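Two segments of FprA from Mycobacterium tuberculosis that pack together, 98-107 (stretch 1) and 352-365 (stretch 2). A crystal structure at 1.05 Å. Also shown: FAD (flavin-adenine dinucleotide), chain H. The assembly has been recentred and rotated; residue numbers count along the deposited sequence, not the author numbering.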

# COMPACT_ATOMS: atom_id res chain seq x y z
N ASP A 98 -3.84 -17.97 -21.72
CA ASP A 98 -3.18 -19.20 -21.27
C ASP A 98 -3.03 -19.25 -19.76
O ASP A 98 -3.17 -20.31 -19.16
N ALA A 99 -2.74 -18.09 -19.16
CA ALA A 99 -2.66 -18.00 -17.70
C ALA A 99 -3.00 -16.58 -17.31
O ALA A 99 -2.87 -15.66 -18.10
N VAL A 100 -3.42 -16.44 -16.05
CA VAL A 100 -3.81 -15.16 -15.49
C VAL A 100 -3.10 -15.03 -14.16
O VAL A 100 -3.13 -15.92 -13.34
N ILE A 101 -2.46 -13.87 -13.96
CA ILE A 101 -1.76 -13.56 -12.71
C ILE A 101 -2.52 -12.45 -12.00
O ILE A 101 -2.67 -11.36 -12.55
N TYR A 102 -2.98 -12.73 -10.78
CA TYR A 102 -3.62 -11.74 -9.94
C TYR A 102 -2.57 -11.06 -9.08
O TYR A 102 -1.91 -11.70 -8.27
N ALA A 103 -2.47 -9.74 -9.26
CA ALA A 103 -1.49 -8.89 -8.62
C ALA A 103 -2.23 -7.70 -8.02
O ALA A 103 -1.85 -6.54 -8.18
N VAL A 104 -3.32 -7.99 -7.30
CA VAL A 104 -4.29 -6.99 -6.92
C VAL A 104 -3.97 -6.30 -5.60
O VAL A 104 -4.68 -5.38 -5.18
N GLY A 105 -2.92 -6.72 -4.93
CA GLY A 105 -2.56 -6.09 -3.66
C GLY A 105 -3.63 -6.26 -2.62
O GLY A 105 -4.45 -7.19 -2.65
N ALA A 106 -3.59 -5.34 -1.67
CA ALA A 106 -4.45 -5.35 -0.50
C ALA A 106 -5.20 -4.03 -0.51
O ALA A 106 -4.65 -2.97 -0.17
N GLN A 107 -6.45 -4.06 -0.93
CA GLN A 107 -7.21 -2.83 -1.21
C GLN A 107 -8.01 -2.27 -0.05
O GLN A 107 -8.54 -1.17 -0.17
N PRO A 352 -5.82 -24.54 -12.58
CA PRO A 352 -4.68 -24.98 -13.38
C PRO A 352 -3.92 -23.83 -14.03
O PRO A 352 -2.81 -24.07 -14.52
N ASN A 353 -4.47 -22.61 -14.04
CA ASN A 353 -3.83 -21.57 -14.84
C ASN A 353 -3.96 -20.15 -14.28
O ASN A 353 -3.71 -19.20 -15.00
N GLU A 354 -4.34 -20.03 -13.01
CA GLU A 354 -4.44 -18.72 -12.36
C GLU A 354 -3.44 -18.70 -11.21
O GLU A 354 -3.30 -19.67 -10.48
N TYR A 355 -2.83 -17.53 -11.03
CA TYR A 355 -1.71 -17.35 -10.15
C TYR A 355 -1.88 -16.07 -9.37
O TYR A 355 -2.71 -15.22 -9.70
N VAL A 356 -1.06 -15.91 -8.35
CA VAL A 356 -0.98 -14.70 -7.56
C VAL A 356 0.47 -14.30 -7.34
O VAL A 356 1.35 -15.14 -7.26
N VAL A 357 0.69 -12.99 -7.22
CA VAL A 357 1.95 -12.40 -6.85
C VAL A 357 1.66 -11.23 -5.92
O VAL A 357 0.56 -10.70 -5.90
N GLY A 358 2.67 -10.81 -5.19
CA GLY A 358 2.58 -9.59 -4.40
C GLY A 358 1.83 -9.78 -3.11
O GLY A 358 1.69 -10.88 -2.57
N TRP A 359 1.32 -8.67 -2.60
CA TRP A 359 0.62 -8.66 -1.33
C TRP A 359 -0.62 -9.54 -1.27
O TRP A 359 -0.95 -10.01 -0.20
N ILE A 360 -1.31 -9.78 -2.38
CA ILE A 360 -2.44 -10.66 -2.33
C ILE A 360 -2.02 -12.13 -2.11
O ILE A 360 -2.81 -12.93 -1.64
N LYS A 361 -0.79 -12.45 -2.48
CA LYS A 361 -0.18 -13.77 -2.28
C LYS A 361 0.44 -13.92 -0.90
O LYS A 361 0.22 -14.95 -0.24
N ARG A 362 1.23 -12.93 -0.50
CA ARG A 362 2.12 -13.01 0.66
C ARG A 362 1.63 -12.30 1.88
O ARG A 362 2.23 -12.44 2.94
N GLY A 363 0.59 -11.51 1.76
CA GLY A 363 0.19 -10.61 2.81
C GLY A 363 0.87 -9.26 2.64
O GLY A 363 1.82 -9.14 1.88
N PRO A 364 0.38 -8.28 3.37
CA PRO A 364 0.74 -6.90 3.10
C PRO A 364 1.97 -6.42 3.79
O PRO A 364 1.90 -5.45 4.58
N THR A 365 3.08 -7.07 3.49
CA THR A 365 4.35 -6.61 4.05
C THR A 365 5.46 -6.71 3.01
O THR A 365 5.45 -7.51 2.07

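Two parallel strands set the rules here, and backbone pairing carries most of the polar load: Tyr102 N donates to Tyr355 O at 2.7 Å, and Tyr355 N to Val100 O at 2.8 Å. Asn353 (chi1 p) extends the ladder with its side chain, ND2 donating to Asp98 O at 3.2 Å.

Two waters add further polar links. One accepts from Tyr102 OH and donates to Glu354 OE2, both at 2.7 Å, joining side chains that do not bond directly. The other ties the loops to the cofactor: it accepts from Gly105 N (2.8 Å) and donates to Val357 O (2.7 Å) and FAD O2P (2.8 Å). Trp359 N also donates to FAD O2P at 2.8 Å, where the helix begins. A CB on Gly105 or Gly358 would clash with FAD, and both have positive phi.

Side chains alternate between sheet faces. Ile101 (m, t) shares one with Tyr355 (m), its CG1 4.3 Å from Tyr355 CB; Val100, Tyr102, Glu354 and Val356 occupy the other, with Tyr102 CB 3.9 Å from Val356 CG1. Past the strands, Ala103 CB meets Val357 CG2 at 3.5 Å. Ile360 (t, p) points toward stretch 1, its CG1 3.6 Å from Val104 CG2, while small Ala106 fits at the Trp359 ring edge, CB to CE3 4.3 Å.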

# COMPACT_ATOMS: atom_id res chain seq x y z
CB ASP A 98 -1.84 -19.37 -21.95
CG ASP A 98 -1.99 -19.61 -23.44
OD1 ASP A 98 -1.65 -18.69 -24.22
OD2 ASP A 98 -2.46 -20.68 -23.84
CB ALA A 99 -1.30 -18.38 -17.22
CB VAL A 100 -5.33 -15.06 -15.28
CG1 VAL A 100 -5.72 -13.66 -14.86
CG2 VAL A 100 -6.11 -15.49 -16.55
CB ILE A 101 -0.33 -13.13 -12.96
CG1 ILE A 101 0.46 -14.18 -13.75
CG2 ILE A 101 0.34 -12.83 -11.65
CD1 ILE A 101 1.83 -13.74 -14.10
CB TYR A 102 -4.73 -12.40 -9.10
CG TYR A 102 -5.89 -12.72 -10.00
CD1 TYR A 102 -5.93 -13.90 -10.72
CD2 TYR A 102 -6.91 -11.81 -10.21
CE1 TYR A 102 -6.91 -14.14 -11.64
CE2 TYR A 102 -7.91 -12.05 -11.12
CZ TYR A 102 -7.90 -13.21 -11.84
OH TYR A 102 -8.89 -13.39 -12.78
CB ALA A 103 -0.43 -8.45 -9.63
CB VAL A 104 -5.71 -7.59 -6.84
CG1 VAL A 104 -6.22 -7.96 -8.22
CG2 VAL A 104 -5.80 -8.77 -5.85
CB ALA A 106 -3.60 -5.52 0.78
CB GLN A 107 -8.11 -3.06 -2.42
CG GLN A 107 -7.38 -3.34 -3.71
CD GLN A 107 -6.37 -2.27 -4.05
OE1 GLN A 107 -6.72 -1.08 -4.08
NE2 GLN A 107 -5.14 -2.67 -4.29
CB PRO A 352 -5.34 -25.77 -14.50
CG PRO A 352 -6.63 -25.12 -14.69
CD PRO A 352 -7.09 -24.59 -13.31
CB ASN A 353 -4.29 -21.60 -16.31
CG ASN A 353 -5.66 -21.09 -16.49
OD1 ASN A 353 -6.48 -21.19 -15.57
ND2 ASN A 353 -5.95 -20.52 -17.69
CB GLU A 354 -5.86 -18.48 -11.88
CG GLU A 354 -6.89 -18.52 -12.99
CD GLU A 354 -8.29 -18.73 -12.47
OE1 GLU A 354 -8.54 -19.81 -11.89
OE2 GLU A 354 -9.15 -17.85 -12.61
CB TYR A 355 -0.40 -17.30 -10.96
CG TYR A 355 -0.15 -18.59 -11.71
CD1 TYR A 355 -0.75 -18.84 -12.93
CD2 TYR A 355 0.66 -19.57 -11.16
CE1 TYR A 355 -0.57 -20.04 -13.58
CE2 TYR A 355 0.83 -20.80 -11.80
CZ TYR A 355 0.21 -21.02 -13.01
OH TYR A 355 0.39 -22.23 -13.65
CB VAL A 356 -1.68 -14.85 -6.19
CG1 VAL A 356 -3.18 -14.77 -6.35
CG2 VAL A 356 -1.28 -16.13 -5.47
CB VAL A 357 2.78 -11.89 -8.07
CG1 VAL A 357 3.20 -13.09 -8.94
CG2 VAL A 357 1.99 -10.88 -8.85
CB TRP A 359 0.32 -7.22 -0.93
CG TRP A 359 1.53 -6.48 -0.44
CD1 TRP A 359 2.82 -6.89 -0.49
CD2 TRP A 359 1.53 -5.24 0.25
NE1 TRP A 359 3.63 -5.98 0.14
CE2 TRP A 359 2.85 -4.97 0.63
CE3 TRP A 359 0.52 -4.35 0.64
CZ2 TRP A 359 3.19 -3.86 1.37
CZ3 TRP A 359 0.88 -3.24 1.41
CH2 TRP A 359 2.20 -3.02 1.76
CB ILE A 360 -3.34 -10.51 -3.59
CG1 ILE A 360 -4.74 -11.11 -3.32
CG2 ILE A 360 -2.72 -11.14 -4.83
CD1 ILE A 360 -5.57 -10.44 -2.22
CB LYS A 361 0.93 -14.00 -3.34
CG LYS A 361 1.78 -15.30 -3.18
CD LYS A 361 2.93 -15.27 -4.24
CE LYS A 361 3.90 -16.45 -4.13
NZ LYS A 361 5.03 -16.30 -5.12
CB ARG A 362 3.43 -12.28 0.32
CG ARG A 362 4.21 -12.81 -0.79
CD ARG A 362 5.61 -12.31 -0.77
NE ARG A 362 5.61 -10.93 -1.25
CZ ARG A 362 6.07 -9.89 -0.57
NH1 ARG A 362 6.61 -10.06 0.63
NH2 ARG A 362 5.99 -8.66 -1.07
CB PRO A 364 -0.48 -6.14 3.60
CG PRO A 364 -0.94 -6.95 4.77
CD PRO A 364 -0.73 -8.39 4.33
CB THR A 365 4.72 -7.29 5.35
OG1 THR A 365 4.86 -8.67 5.07
CG2 THR A 365 3.66 -7.18 6.44
PA FAD H . -0.14 -2.78 -5.20
O1A FAD H . -1.18 -2.45 -4.21
O2A FAD H . 1.03 -1.89 -5.37
O5B FAD H . -0.83 -2.90 -6.64
C5B FAD H . -2.09 -3.56 -6.78
C4B FAD H . -2.72 -3.02 -8.06
O4B FAD H . -3.83 -3.86 -8.36
C3B FAD H . -3.27 -1.59 -7.93
O3B FAD H . -2.87 -0.77 -9.00
C2B FAD H . -4.76 -1.81 -7.88
O2B FAD H . -5.55 -0.72 -8.29
C1B FAD H . -4.92 -3.05 -8.76
N9A FAD H . -6.15 -3.80 -8.55
C8A FAD H . -6.65 -4.20 -7.34
N7A FAD H . -7.78 -4.88 -7.47
C5A FAD H . -8.03 -4.89 -8.83
C6A FAD H . -9.08 -5.45 -9.58
N6A FAD H . -10.07 -6.15 -9.05
N1A FAD H . -9.02 -5.29 -10.93
C2A FAD H . -7.97 -4.62 -11.48
N3A FAD H . -6.94 -4.07 -10.83
C4A FAD H . -7.01 -4.23 -9.51
N1 FAD H . 7.69 0.27 -0.27
C2 FAD H . 8.92 0.84 -0.46
O2 FAD H . 9.84 0.20 -0.94
N3 FAD H . 9.11 2.15 -0.06
C4 FAD H . 8.12 2.96 0.43
O4 FAD H . 8.35 4.15 0.73
C4X FAD H . 6.85 2.38 0.56
N5 FAD H . 5.80 3.13 1.03
C5X FAD H . 4.57 2.55 1.20
C6 FAD H . 3.52 3.28 1.69
C7 FAD H . 2.28 2.72 1.95
C7M FAD H . 1.15 3.57 2.46
C8 FAD H . 2.10 1.36 1.66
C8M FAD H . 0.78 0.69 1.94
C9 FAD H . 3.15 0.60 1.14
C9A FAD H . 4.39 1.18 0.90
N10 FAD H . 5.46 0.43 0.40
C10 FAD H . 6.68 1.04 0.21
C1' FAD H . 5.31 -1.00 0.02
C2' FAD H . 4.86 -1.15 -1.43
O2' FAD H . 3.81 -0.25 -1.66
C3' FAD H . 4.40 -2.59 -1.69
O3' FAD H . 5.48 -3.51 -1.49
C4' FAD H . 3.94 -2.89 -3.12
O4' FAD H . 3.29 -1.77 -3.70
C5' FAD H . 3.01 -4.10 -3.14
O5' FAD H . 2.82 -4.41 -4.53
P FAD H . 1.58 -5.19 -5.11
O1P FAD H . 1.86 -5.27 -6.57
O2P FAD H . 1.30 -6.47 -4.39
O3P FAD H . 0.31 -4.29 -4.83
O HOH W 1 -8.76 -15.69 -14.10
O HOH W 2 -0.62 -8.37 -5.05